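Local coordinates for protein putative peptidase (Chlamydophila abortus, PDB 3CE2) that probably cleaves a variety of small bioactive peptides as a zinc-dependent metallopeptidase of the M3B oligopeptidase family, at residues K34-D39 and V88-T93; Q60-L63 and E67-L70; T279-L284 and F478-H483; Q354-T357 and W361-K364; F470-F475 and F533-Y538. One frame throughout, in Å; residues are numbered along the deposited sequence.

How the interactions relate
Interactions 1 and 2 come first along the chain. Both use helix 66-96, and interaction 2 is nested inside the loop that interaction 1 closes; their centres are about 32 Å apart. Interactions 3, 4 and 5 all lie within the peptidase family M3 range. Interaction 4 falls inside the loop closed by interaction 3, yet their centres are about 41 Å apart. It lies nearer interaction 1, with nearest atoms about 7 Å apart. Interactions 3 and 5 interleave along the chain, share helix 451-487 and have centres about 9 Å apart. They touch through Glu-479 with Phe-533 and Tyr-281 with Tyr-536. Interactions 1, 2 and 4 touch none of the others. Helix 451-487 thus carries two adjoining contacts.

Interaction 1 of 5, residues K34-D39 and V88-T93; sequences KAWKAD and VYAHLT
The ring of Tyr-89 lies between two neighbours. Thr-93 OG1 sits over one face of it, 3.7 Å above the ring plane and shifted toward the rim; the indole of Trp-36 approaches obliquely from the other side. The five-membered ring of Trp-36 and the Tyr-89 ring are near parallel, with planes 24° apart. Their centroids are 4.7 Å apart, and the rings are slid so far that they barely overlap. The two side chains are offset neighbours rather than a full stack. Both rings also meet Tyr-30 edge-to-face, which completes a small aromatic cluster.

Each of the two residues has CG anti to its own backbone N (chi1 179° in both), which carries each ring off its helix toward the other. Further along the indole, Trp-36 CZ2 meets the methyl of Ala-90 at 3.8 Å (CZ2 to CB). Ala-90 in turn touches Ile-110 of helix 101-120, and Trp-36 also touches Asp-106 of that helix.

Trp-36 NE1 is hydrogen-bonded to Leu-86 O, one turn before Tyr-89 on helix 66-96. On that helix Thr-93 OG1 donates to Tyr-89 O at 2.9 Å, while Thr-93 N reaches the same oxygen from the other face of the carbonyl plane.

The contact joins helix 33-42 to helix 66-96, away from the zinc sites. Between the two segments it is aromatic and apolar. Just outside them, the indole N-H adds a polar link from helix 33-42 to helix 66-96, which satisfies the one polar atom of the Trp-36 side chain.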
# COMPACT_ATOMS: atom_id res chain seq x y z
N LYS A 34 -17.31 18.37 -23.39
CA LYS A 34 -18.69 18.87 -23.47
C LYS A 34 -19.67 17.87 -22.86
O LYS A 34 -20.47 18.23 -22.00
CB LYS A 34 -19.10 19.24 -24.91
CG LYS A 34 -20.09 20.43 -24.96
CD LYS A 34 -20.84 20.56 -26.30
CE LYS A 34 -22.04 19.62 -26.37
NZ LYS A 34 -22.74 19.51 -25.04
N ALA A 35 -19.56 16.61 -23.29
CA ALA A 35 -20.35 15.48 -22.75
C ALA A 35 -20.14 15.26 -21.25
O ALA A 35 -21.11 15.08 -20.51
CB ALA A 35 -20.03 14.21 -23.51
N TRP A 36 -18.88 15.25 -20.83
CA TRP A 36 -18.51 15.21 -19.42
C TRP A 36 -19.24 16.29 -18.65
O TRP A 36 -19.82 16.06 -17.59
CB TRP A 36 -17.01 15.44 -19.23
CG TRP A 36 -16.63 15.42 -17.77
CD1 TRP A 36 -16.30 14.32 -17.03
CD2 TRP A 36 -16.60 16.53 -16.86
NE1 TRP A 36 -16.07 14.67 -15.73
CE2 TRP A 36 -16.24 16.02 -15.60
CE3 TRP A 36 -16.82 17.90 -16.99
CZ2 TRP A 36 -16.09 16.84 -14.47
CZ3 TRP A 36 -16.69 18.71 -15.86
CH2 TRP A 36 -16.33 18.17 -14.62
N LYS A 37 -19.17 17.50 -19.20
CA LYS A 37 -19.80 18.66 -18.58
C LYS A 37 -21.30 18.47 -18.61
O LYS A 37 -21.99 18.72 -17.62
CB LYS A 37 -19.40 19.92 -19.32
CG LYS A 37 -20.07 21.17 -18.80
CD LYS A 37 -19.82 21.39 -17.31
CE LYS A 37 -20.19 22.82 -16.90
NZ LYS A 37 -20.39 22.93 -15.43
N ALA A 38 -21.79 18.00 -19.76
CA ALA A 38 -23.20 17.70 -19.94
C ALA A 38 -23.69 16.74 -18.83
O ALA A 38 -24.66 17.02 -18.11
CB ALA A 38 -23.42 17.09 -21.33
N ASP A 39 -22.98 15.62 -18.68
CA ASP A 39 -23.28 14.67 -17.64
C ASP A 39 -23.21 15.28 -16.23
O ASP A 39 -24.14 15.13 -15.45
CB ASP A 39 -22.34 13.47 -17.75
CG ASP A 39 -23.06 12.15 -17.60
OD1 ASP A 39 -24.15 12.02 -18.20
OD2 ASP A 39 -22.53 11.26 -16.89
N VAL A 88 -13.04 10.13 -12.35
CA VAL A 88 -11.93 9.53 -12.99
C VAL A 88 -11.62 10.31 -14.24
O VAL A 88 -10.46 10.63 -14.51
CB VAL A 88 -12.25 8.04 -13.29
CG1 VAL A 88 -11.32 7.48 -14.35
CG2 VAL A 88 -12.16 7.23 -11.98
N TYR A 89 -12.65 10.66 -14.99
CA TYR A 89 -12.45 11.40 -16.23
C TYR A 89 -11.78 12.76 -15.99
O TYR A 89 -10.85 13.12 -16.69
CB TYR A 89 -13.77 11.63 -16.96
CG TYR A 89 -13.59 12.41 -18.22
CD1 TYR A 89 -13.37 11.75 -19.42
CD2 TYR A 89 -13.61 13.80 -18.23
CE1 TYR A 89 -13.18 12.43 -20.58
CE2 TYR A 89 -13.42 14.51 -19.40
CZ TYR A 89 -13.20 13.80 -20.58
OH TYR A 89 -13.02 14.45 -21.78
N ALA A 90 -12.28 13.51 -15.02
CA ALA A 90 -11.71 14.82 -14.68
C ALA A 90 -10.26 14.71 -14.16
O ALA A 90 -9.36 15.45 -14.59
CB ALA A 90 -12.59 15.52 -13.67
N HIS A 91 -10.05 13.79 -13.23
CA HIS A 91 -8.73 13.57 -12.62
C HIS A 91 -7.68 13.12 -13.64
O HIS A 91 -6.54 13.58 -13.63
CB HIS A 91 -8.87 12.57 -11.46
CG HIS A 91 -7.58 11.95 -11.03
ND1 HIS A 91 -7.18 10.69 -11.45
CD2 HIS A 91 -6.60 12.41 -10.21
CE1 HIS A 91 -6.01 10.41 -10.92
NE2 HIS A 91 -5.63 11.43 -10.16
N LEU A 92 -8.07 12.23 -14.55
CA LEU A 92 -7.14 11.78 -15.57
C LEU A 92 -6.80 12.95 -16.48
O LEU A 92 -5.65 13.10 -16.89
CB LEU A 92 -7.75 10.64 -16.40
CG LEU A 92 -8.03 9.26 -15.81
CD1 LEU A 92 -8.59 8.35 -16.93
CD2 LEU A 92 -6.78 8.64 -15.20
N THR A 93 -7.80 13.77 -16.81
CA THR A 93 -7.63 14.93 -17.70
C THR A 93 -6.65 15.94 -17.07
O THR A 93 -5.68 16.36 -17.70
CB THR A 93 -9.00 15.61 -18.03
OG1 THR A 93 -9.77 14.75 -18.88
CG2 THR A 93 -8.80 16.97 -18.72

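Interaction 2 of 5, residues Q60-L63 and E67-L70; sequences QYQL and ESLL
Ser-68 OG accepts a hydrogen bond from the backbone N-H of Gln-62. Gln-62 N to Ser-68 OG is 3.2 Å and the bond is nearly straight, at 169°. Residues 60-63 belong to the loop that leads into the N-terminal turn of helix 66-96, and Ser-68 lies in that turn. Ser-68 OG is anti to its own backbone N (chi1 -158°), which sends the hydroxyl back toward the loop. At the other end of the same residue, Ser-68 N is hydrogen-bonded to Asn-65 OD1, so side chain and backbone both tie the loop to the helix start.

The hydroxyl also lies at the edge of the Tyr-61 ring, near its plane, with CD1 of Tyr-61 3.5 Å from OG of Ser-68. The Tyr-61 OH is bonded elsewhere, to Ala-55 O. Ser-68 CB lies beside the Gln-62 carbonyl oxygen.

The contact lies at the surface, and its apolar part faces helix 124-129. Leu-63 touches Ala-127 there, and Leu-69 touches Leu-128. The two leucines cross at about a right angle and meet through single methyls, Leu-63 CD2 and Leu-69 CD1, 4.0 Å apart.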
# COMPACT_ATOMS: atom_id res chain seq x y z
N GLN A 60 -37.01 9.24 3.57
CA GLN A 60 -37.55 8.47 2.43
C GLN A 60 -37.46 6.95 2.60
O GLN A 60 -37.90 6.18 1.72
CB GLN A 60 -36.83 8.86 1.14
CG GLN A 60 -36.94 10.31 0.79
CD GLN A 60 -38.37 10.72 0.58
OE1 GLN A 60 -38.97 11.39 1.42
NE2 GLN A 60 -38.95 10.29 -0.55
N TYR A 61 -36.89 6.50 3.71
CA TYR A 61 -36.64 5.07 3.86
C TYR A 61 -37.15 4.51 5.17
O TYR A 61 -37.18 5.20 6.20
CB TYR A 61 -35.15 4.78 3.67
CG TYR A 61 -34.70 5.12 2.28
CD1 TYR A 61 -34.97 4.26 1.22
CD2 TYR A 61 -34.07 6.33 2.01
CE1 TYR A 61 -34.59 4.58 -0.07
CE2 TYR A 61 -33.68 6.66 0.72
CZ TYR A 61 -33.94 5.77 -0.32
OH TYR A 61 -33.56 6.07 -1.61
N GLN A 62 -37.57 3.24 5.11
CA GLN A 62 -37.96 2.48 6.29
C GLN A 62 -36.98 1.33 6.43
O GLN A 62 -37.09 0.32 5.74
CB GLN A 62 -39.39 1.92 6.14
CG GLN A 62 -40.48 2.98 6.02
CD GLN A 62 -40.59 3.54 4.61
OE1 GLN A 62 -40.76 2.80 3.63
NE2 GLN A 62 -40.49 4.87 4.49
N LEU A 63 -36.02 1.48 7.32
CA LEU A 63 -34.94 0.52 7.41
C LEU A 63 -35.29 -0.79 8.11
O LEU A 63 -34.44 -1.69 8.21
CB LEU A 63 -33.74 1.16 8.08
CG LEU A 63 -33.17 2.26 7.19
CD1 LEU A 63 -32.16 3.08 7.97
CD2 LEU A 63 -32.59 1.72 5.89
N GLU A 67 -37.00 -4.33 1.56
CA GLU A 67 -37.23 -3.84 0.21
C GLU A 67 -36.87 -2.36 0.09
O GLU A 67 -36.44 -1.90 -0.97
CB GLU A 67 -38.65 -4.11 -0.26
CG GLU A 67 -38.85 -3.79 -1.75
CD GLU A 67 -39.90 -4.67 -2.44
OE1 GLU A 67 -40.64 -4.15 -3.31
OE2 GLU A 67 -39.97 -5.88 -2.10
N SER A 68 -37.04 -1.63 1.18
CA SER A 68 -36.68 -0.23 1.21
C SER A 68 -35.16 -0.08 1.16
O SER A 68 -34.61 0.73 0.40
CB SER A 68 -37.23 0.44 2.46
OG SER A 68 -37.31 1.83 2.25
N LEU A 69 -34.50 -0.87 1.99
CA LEU A 69 -33.05 -0.88 2.08
C LEU A 69 -32.48 -1.24 0.72
O LEU A 69 -31.56 -0.61 0.24
CB LEU A 69 -32.63 -1.86 3.14
CG LEU A 69 -31.18 -2.12 3.47
CD1 LEU A 69 -30.44 -0.83 3.69
CD2 LEU A 69 -31.16 -2.98 4.75
N LEU A 70 -33.07 -2.23 0.07
CA LEU A 70 -32.57 -2.60 -1.23
C LEU A 70 -32.68 -1.40 -2.15
O LEU A 70 -31.79 -1.12 -2.94
CB LEU A 70 -33.34 -3.78 -1.81
CG LEU A 70 -33.14 -3.89 -3.32
CD1 LEU A 70 -31.79 -4.48 -3.68
CD2 LEU A 70 -34.24 -4.70 -3.92

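Interaction 3 of 5, residues T279-L284 and F478-H483; sequences TVYTNL and FEYDIH
Tyr-480 reaches out from helix 451-487 to helix 278-289, and its atoms meet two residues there in turn. At the base, CB of Tyr-480 is 4.0 Å from CE2 of Tyr-281. One step into the ring, Tyr-480 CD1 is 4.1 Å from CE2 of Tyr-281. Farther out the partner changes: Tyr-480 CE1 comes to 4.2 Å from Thr-282 OG1. The tip, Tyr-480 OH, is also 4.2 Å from Thr-282 OG1, too far for a hydrogen bond.

The two tyrosines slide past each other in opposite directions. Both have CG anti to the backbone N (chi1 178° for Tyr-480), which extends each ring toward the other helix. Tyr-281 passes the base of Tyr-480 and carries its own hydroxyl on to helix 451-487, where OH is hydrogen-bonded to Ala-476 O. That bond is a polar tie between the helices. Leu-267 of helix 266-271 touches both tyrosines.

On helix 451-487, His-483 ND1 donates to Glu-479 O at 2.6 Å, with the acceptor in the imidazole plane. His-483 NE2 is hydrogen-bonded to His-254 ND1.

The axes of the two short segments make 117° between their N-to-C directions. This is a helix crossing bridged by long tyrosines within the helical peptidase family M3 region. It borders the zinc site of His-484 and His-488, distinct from the zinc held by His-402, His-406 and Glu-430.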
# COMPACT_ATOMS: atom_id res chain seq x y z
N THR A 279 -4.32 -13.63 15.97
CA THR A 279 -3.29 -14.65 15.92
C THR A 279 -2.49 -14.56 14.62
O THR A 279 -1.33 -14.94 14.56
CB THR A 279 -3.84 -16.06 16.12
OG1 THR A 279 -4.69 -16.40 15.01
CG2 THR A 279 -4.65 -16.12 17.42
N VAL A 280 -3.11 -14.04 13.58
CA VAL A 280 -2.39 -13.96 12.32
C VAL A 280 -1.28 -12.92 12.48
O VAL A 280 -0.13 -13.14 12.08
CB VAL A 280 -3.34 -13.58 11.18
CG1 VAL A 280 -2.56 -13.36 9.91
CG2 VAL A 280 -4.39 -14.65 10.99
N TYR A 281 -1.63 -11.81 13.11
CA TYR A 281 -0.66 -10.75 13.32
C TYR A 281 0.43 -11.32 14.22
O TYR A 281 1.62 -11.34 13.90
CB TYR A 281 -1.37 -9.55 13.95
CG TYR A 281 -0.54 -8.30 14.11
CD1 TYR A 281 -0.77 -7.19 13.31
CD2 TYR A 281 0.44 -8.21 15.10
CE1 TYR A 281 -0.03 -6.03 13.48
CE2 TYR A 281 1.19 -7.06 15.28
CZ TYR A 281 0.96 -5.96 14.47
OH TYR A 281 1.71 -4.80 14.65
N THR A 282 -0.02 -11.86 15.33
CA THR A 282 0.85 -12.44 16.31
C THR A 282 1.78 -13.55 15.81
O THR A 282 2.95 -13.57 16.15
CB THR A 282 -0.01 -12.80 17.48
OG1 THR A 282 0.06 -11.70 18.38
CG2 THR A 282 0.41 -14.10 18.16
N ASN A 283 1.30 -14.45 14.95
CA ASN A 283 2.16 -15.53 14.49
C ASN A 283 3.10 -15.07 13.42
O ASN A 283 4.19 -15.62 13.24
CB ASN A 283 1.34 -16.73 14.00
CG ASN A 283 0.57 -17.39 15.13
OD1 ASN A 283 1.04 -17.42 16.28
ND2 ASN A 283 -0.62 -17.89 14.82
N LEU A 284 2.69 -14.04 12.69
CA LEU A 284 3.56 -13.48 11.69
C LEU A 284 4.82 -13.02 12.41
O LEU A 284 5.94 -13.36 12.01
CB LEU A 284 2.87 -12.32 11.00
CG LEU A 284 3.81 -11.55 10.08
CD1 LEU A 284 4.08 -12.34 8.79
CD2 LEU A 284 3.22 -10.15 9.81
N PHE A 478 7.24 -3.97 17.39
CA PHE A 478 7.44 -2.76 18.16
C PHE A 478 6.10 -2.12 18.46
O PHE A 478 5.76 -1.84 19.62
CB PHE A 478 8.34 -1.78 17.43
CG PHE A 478 8.58 -0.54 18.21
CD1 PHE A 478 9.10 -0.62 19.49
CD2 PHE A 478 8.24 0.71 17.71
CE1 PHE A 478 9.31 0.52 20.24
CE2 PHE A 478 8.44 1.87 18.46
CZ PHE A 478 8.98 1.77 19.72
N GLU A 479 5.31 -1.92 17.40
CA GLU A 479 4.03 -1.27 17.53
C GLU A 479 3.11 -2.11 18.43
O GLU A 479 2.25 -1.61 19.16
CB GLU A 479 3.43 -1.03 16.14
CG GLU A 479 2.06 -0.43 16.14
CD GLU A 479 1.55 -0.04 14.74
OE1 GLU A 479 2.03 -0.62 13.72
OE2 GLU A 479 0.66 0.84 14.66
N TYR A 480 3.31 -3.41 18.39
CA TYR A 480 2.52 -4.28 19.22
C TYR A 480 2.91 -4.13 20.69
O TYR A 480 2.04 -3.95 21.54
CB TYR A 480 2.73 -5.70 18.76
CG TYR A 480 1.98 -6.69 19.59
CD1 TYR A 480 0.64 -6.98 19.32
CD2 TYR A 480 2.60 -7.35 20.64
CE1 TYR A 480 -0.06 -7.89 20.08
CE2 TYR A 480 1.92 -8.26 21.41
CZ TYR A 480 0.59 -8.54 21.12
OH TYR A 480 -0.08 -9.45 21.89
N ASP A 481 4.21 -4.20 20.99
CA ASP A 481 4.68 -4.12 22.39
C ASP A 481 4.34 -2.81 23.06
O ASP A 481 4.15 -2.77 24.26
CB ASP A 481 6.19 -4.33 22.51
CG ASP A 481 6.63 -5.72 22.10
OD1 ASP A 481 5.75 -6.59 21.92
OD2 ASP A 481 7.86 -5.95 21.94
N ILE A 482 4.32 -1.71 22.30
CA ILE A 482 4.13 -0.41 22.95
C ILE A 482 2.68 -0.13 23.24
O ILE A 482 2.36 0.54 24.21
CB ILE A 482 4.75 0.77 22.18
CG1 ILE A 482 3.96 1.09 20.91
CG2 ILE A 482 6.20 0.52 21.89
CD1 ILE A 482 4.54 2.24 20.12
N HIS A 483 1.80 -0.65 22.39
CA HIS A 483 0.38 -0.54 22.65
C HIS A 483 0.04 -1.42 23.84
O HIS A 483 -0.70 -1.03 24.72
CB HIS A 483 -0.42 -0.99 21.46
CG HIS A 483 -0.57 0.06 20.41
ND1 HIS A 483 0.30 0.17 19.35
CD2 HIS A 483 -1.49 1.04 20.27
CE1 HIS A 483 -0.09 1.18 18.59
NE2 HIS A 483 -1.17 1.73 19.12

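Interaction 4 of 5, residues Q354-T357 and W361-K364; sequences QGLT and WVDK
Gly-355 lies against the indole of Trp-361, with its CA over one face of the ring. Gly-355 CA is 3.4 Å from the centroid of the Trp-361 five-membered ring and 15° off the ring normal, a CH-pi contact. Trp-361 has CG beside its backbone N (chi1 -74°), which brings the indole over Gly-355 CA, on the residue whose O accepts the Trp-361 N-H. Trp-361 N donates to Gly-355 O at 3.1 Å, 148° at the hydrogen, with the donor in the carbonyl plane. One glycine thus meets the tryptophan twice, through CA and through O. The indole also stacks with His-383.

Leu-356 and Val-362 lie obliquely across each other. Leu-356 CD2 and Val-362 CG2 are the touching methyls, 3.5 Å apart. Val-362 CG2 also packs on the Gly-355 carbonyl oxygen at 3.4 Å.

These residues join the end of helix 345-357 to strand 362-363, which runs parallel to strand 385-387 in a small mixed sheet. Helix 394-416, which carries the zinc ligands His-402 and His-406, covers the same region: Leu-356 touches Ile-400 and Trp-361 touches Met-408.

The glycine has no side chain, so the indole can come directly onto its CA. The chemistry is mostly apolar, and one backbone hydrogen bond spans the turn from helix to strand beside the helix of the zinc site.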
# COMPACT_ATOMS: atom_id res chain seq x y z
N GLN A 354 -2.01 -5.92 -25.05
CA GLN A 354 -3.02 -5.14 -25.78
C GLN A 354 -3.30 -3.80 -25.12
O GLN A 354 -3.47 -2.79 -25.81
CB GLN A 354 -4.35 -5.91 -25.97
CG GLN A 354 -4.29 -7.07 -26.97
CD GLN A 354 -3.26 -6.84 -28.10
OE1 GLN A 354 -2.24 -7.51 -28.16
NE2 GLN A 354 -3.54 -5.86 -28.97
N GLY A 355 -3.37 -3.80 -23.80
CA GLY A 355 -3.59 -2.56 -23.04
C GLY A 355 -2.47 -1.54 -23.19
O GLY A 355 -2.70 -0.33 -23.29
N LEU A 356 -1.24 -2.03 -23.21
CA LEU A 356 -0.08 -1.19 -23.31
C LEU A 356 0.16 -0.69 -24.73
O LEU A 356 0.87 0.29 -24.92
CB LEU A 356 1.15 -1.97 -22.83
CG LEU A 356 1.01 -2.43 -21.38
CD1 LEU A 356 2.26 -3.17 -20.91
CD2 LEU A 356 0.72 -1.22 -20.51
N THR A 357 -0.42 -1.35 -25.72
CA THR A 357 -0.08 -0.98 -27.10
C THR A 357 -1.22 -0.59 -28.08
O THR A 357 -1.00 0.25 -28.95
CB THR A 357 0.82 -2.03 -27.76
OG1 THR A 357 0.05 -3.21 -28.05
CG2 THR A 357 1.99 -2.38 -26.86
N TRP A 361 -4.54 2.13 -22.85
CA TRP A 361 -4.53 2.15 -21.39
C TRP A 361 -3.52 3.19 -20.86
O TRP A 361 -3.74 3.81 -19.82
CB TRP A 361 -4.12 0.78 -20.87
CG TRP A 361 -5.17 -0.26 -21.00
CD1 TRP A 361 -6.29 -0.22 -21.79
CD2 TRP A 361 -5.20 -1.52 -20.32
NE1 TRP A 361 -7.01 -1.37 -21.63
CE2 TRP A 361 -6.36 -2.19 -20.74
CE3 TRP A 361 -4.35 -2.14 -19.40
CZ2 TRP A 361 -6.70 -3.46 -20.27
CZ3 TRP A 361 -4.68 -3.40 -18.93
CH2 TRP A 361 -5.85 -4.05 -19.37
N VAL A 362 -2.43 3.34 -21.59
CA VAL A 362 -1.23 3.99 -21.11
C VAL A 362 -1.02 5.39 -21.63
O VAL A 362 -0.98 5.61 -22.83
CB VAL A 362 -0.02 3.24 -21.62
CG1 VAL A 362 1.10 3.35 -20.61
CG2 VAL A 362 -0.39 1.80 -21.90
N ASP A 363 -0.83 6.32 -20.72
CA ASP A 363 -0.19 7.57 -21.08
C ASP A 363 1.32 7.44 -20.87
O ASP A 363 1.81 7.50 -19.75
CB ASP A 363 -0.76 8.71 -20.24
CG ASP A 363 -0.81 10.00 -21.00
OD1 ASP A 363 -1.61 10.11 -21.96
OD2 ASP A 363 -0.04 10.91 -20.64
N LYS A 364 2.07 7.27 -21.95
CA LYS A 364 3.47 6.82 -21.84
C LYS A 364 4.56 7.75 -21.29
O LYS A 364 5.45 7.30 -20.56
CB LYS A 364 3.96 6.31 -23.20
CG LYS A 364 3.23 5.08 -23.67
CD LYS A 364 3.76 4.63 -25.00
CE LYS A 364 2.71 3.90 -25.76
NZ LYS A 364 2.68 4.47 -27.11

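Interaction 5 of 5, residues F470-F475 and F533-Y538; sequences FRQVLF and FYVYQY
Helix 451-487 packs here against residues 535-538, where the chain enters helix 536-553, near the zinc held by His-402, His-406 and Glu-430, an HExxH-type site. Gln-472 does most of the touching, against Val-535 and Tyr-538. The side chain of Tyr-538 lies about 6 Å from that of the zinc ligand Glu-430 and about 10 Å from that of His-402. The contact therefore joins two elements of the M3 peptidase region close to the metal without supplying a ligand.

Gln-472 bends at chi2 (-58°), which curls its amide back alongside its own helix. NE2 is hydrogen-bonded to Ser-467 O, and this sets which way the amide is turned. OE1 is then left pointing across the contact. Gln-472 OE1 meets Val-535 CG1 at 3.3 Å and Tyr-538 CD2 at 3.5 Å, and neither is a hydrogen bond. The amide comes to the edge of the Tyr-538 ring, with CD of Gln-472 in the ring plane; the amide and ring planes stand 59° apart. Lower on the chain, Gln-472 CG is 4.0 Å from Tyr-538 CB.

Val-535 and Gln-472 cross at about a right angle. The same CG1 methyl of Val-535 also serves Phe-475, one turn further along helix 451-487. It lies at the edge of the Phe-475 ring, near its plane. Arg-471 O lies 3.6 Å from the plane of the Phe-475 ring, over one face and toward its rim. Tyr-501 and Ile-526 touch the side chain as well. Tyr-530 packs on Val-535. The apolar touch that closes the contact is Phe-475 CB with Val-535 CG1, at 4.0 Å.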
# COMPACT_ATOMS: atom_id res chain seq x y z
N PHE A 470 10.93 -8.23 6.46
CA PHE A 470 11.54 -8.28 7.81
C PHE A 470 11.49 -6.96 8.56
O PHE A 470 11.03 -6.91 9.71
CB PHE A 470 12.97 -8.83 7.74
CG PHE A 470 13.02 -10.30 7.49
CD1 PHE A 470 13.05 -11.20 8.55
CD2 PHE A 470 12.94 -10.80 6.20
CE1 PHE A 470 13.04 -12.57 8.33
CE2 PHE A 470 12.94 -12.17 5.98
CZ PHE A 470 12.99 -13.05 7.04
N ARG A 471 11.96 -5.90 7.91
CA ARG A 471 11.99 -4.61 8.55
C ARG A 471 10.59 -4.18 8.95
O ARG A 471 10.42 -3.60 10.01
CB ARG A 471 12.67 -3.54 7.70
CG ARG A 471 12.82 -2.25 8.46
CD ARG A 471 14.15 -1.56 8.25
NE ARG A 471 14.12 -0.51 7.21
CZ ARG A 471 13.96 0.79 7.44
NH1 ARG A 471 13.98 1.66 6.43
NH2 ARG A 471 13.78 1.24 8.69
N GLN A 472 9.58 -4.46 8.13
CA GLN A 472 8.20 -4.10 8.50
C GLN A 472 7.68 -4.90 9.69
O GLN A 472 6.91 -4.41 10.51
CB GLN A 472 7.25 -4.25 7.32
CG GLN A 472 7.77 -3.52 6.09
CD GLN A 472 7.99 -2.04 6.35
OE1 GLN A 472 7.13 -1.38 6.92
NE2 GLN A 472 9.13 -1.53 5.95
N VAL A 473 8.12 -6.15 9.79
CA VAL A 473 7.63 -6.99 10.87
C VAL A 473 8.30 -6.55 12.18
O VAL A 473 7.69 -6.54 13.27
CB VAL A 473 7.89 -8.47 10.54
CG1 VAL A 473 7.63 -9.34 11.75
CG2 VAL A 473 7.04 -8.91 9.36
N LEU A 474 9.55 -6.12 12.08
CA LEU A 474 10.15 -5.47 13.23
C LEU A 474 9.24 -4.33 13.69
O LEU A 474 8.81 -4.33 14.85
CB LEU A 474 11.55 -4.97 12.91
CG LEU A 474 12.48 -4.62 14.07
CD1 LEU A 474 13.83 -4.36 13.51
CD2 LEU A 474 12.00 -3.40 14.80
N PHE A 475 8.92 -3.38 12.79
CA PHE A 475 8.04 -2.25 13.15
C PHE A 475 6.78 -2.83 13.81
O PHE A 475 6.33 -2.34 14.87
CB PHE A 475 7.64 -1.32 11.97
CG PHE A 475 8.83 -0.60 11.25
CD1 PHE A 475 10.08 -0.43 11.84
CD2 PHE A 475 8.64 -0.03 9.97
CE1 PHE A 475 11.13 0.27 11.17
CE2 PHE A 475 9.66 0.66 9.31
CZ PHE A 475 10.92 0.80 9.92
N PHE A 533 -1.38 0.11 13.22
CA PHE A 533 -1.33 -1.26 12.78
C PHE A 533 -1.68 -1.47 11.33
O PHE A 533 -2.54 -2.28 11.00
CB PHE A 533 -2.29 -2.09 13.63
CG PHE A 533 -1.88 -2.20 15.06
CD1 PHE A 533 -2.52 -1.44 16.04
CD2 PHE A 533 -0.87 -3.07 15.44
CE1 PHE A 533 -2.14 -1.53 17.35
CE2 PHE A 533 -0.50 -3.19 16.76
CZ PHE A 533 -1.13 -2.42 17.72
N TYR A 534 -1.03 -0.75 10.43
CA TYR A 534 -1.26 -1.10 9.05
C TYR A 534 -0.00 -1.62 8.38
O TYR A 534 -0.07 -2.42 7.44
CB TYR A 534 -1.94 0.06 8.28
CG TYR A 534 -1.02 1.06 7.66
CD1 TYR A 534 -0.58 0.88 6.35
CD2 TYR A 534 -0.64 2.21 8.35
CE1 TYR A 534 0.27 1.78 5.73
CE2 TYR A 534 0.22 3.18 7.77
N VAL A 535 1.14 -1.21 8.90
CA VAL A 535 2.44 -1.67 8.41
C VAL A 535 2.60 -3.20 8.23
O VAL A 535 3.17 -3.66 7.23
CB VAL A 535 3.61 -1.04 9.20
CG1 VAL A 535 4.82 -1.89 9.16
CG2 VAL A 535 3.93 0.33 8.64
N TYR A 536 2.06 -4.00 9.15
CA TYR A 536 2.12 -5.46 8.94
C TYR A 536 1.58 -5.87 7.57
O TYR A 536 2.07 -6.83 6.98
CB TYR A 536 1.42 -6.24 10.07
CG TYR A 536 -0.06 -6.37 9.92
CD1 TYR A 536 -0.63 -7.58 9.54
CD2 TYR A 536 -0.90 -5.27 10.14
CE1 TYR A 536 -2.03 -7.70 9.37
CE2 TYR A 536 -2.27 -5.38 9.98
CZ TYR A 536 -2.84 -6.59 9.59
OH TYR A 536 -4.20 -6.70 9.43
N GLN A 537 0.62 -5.11 7.04
CA GLN A 537 0.04 -5.45 5.73
C GLN A 537 1.06 -5.39 4.60
O GLN A 537 0.85 -5.99 3.55
CB GLN A 537 -1.15 -4.56 5.39
CG GLN A 537 -2.14 -4.35 6.51
CD GLN A 537 -3.32 -3.49 6.08
OE1 GLN A 537 -3.30 -2.90 5.01
NE2 GLN A 537 -4.35 -3.42 6.91
N TYR A 538 2.16 -4.67 4.78
CA TYR A 538 3.19 -4.68 3.73
C TYR A 538 3.80 -6.05 3.63
O TYR A 538 4.00 -6.59 2.55
CB TYR A 538 4.30 -3.66 4.01
CG TYR A 538 3.87 -2.21 3.92
CD1 TYR A 538 2.75 -1.83 3.18
CD2 TYR A 538 4.60 -1.22 4.56
CE1 TYR A 538 2.36 -0.50 3.10
CE2 TYR A 538 4.23 0.12 4.47
CZ TYR A 538 3.12 0.47 3.74
OH TYR A 538 2.76 1.80 3.67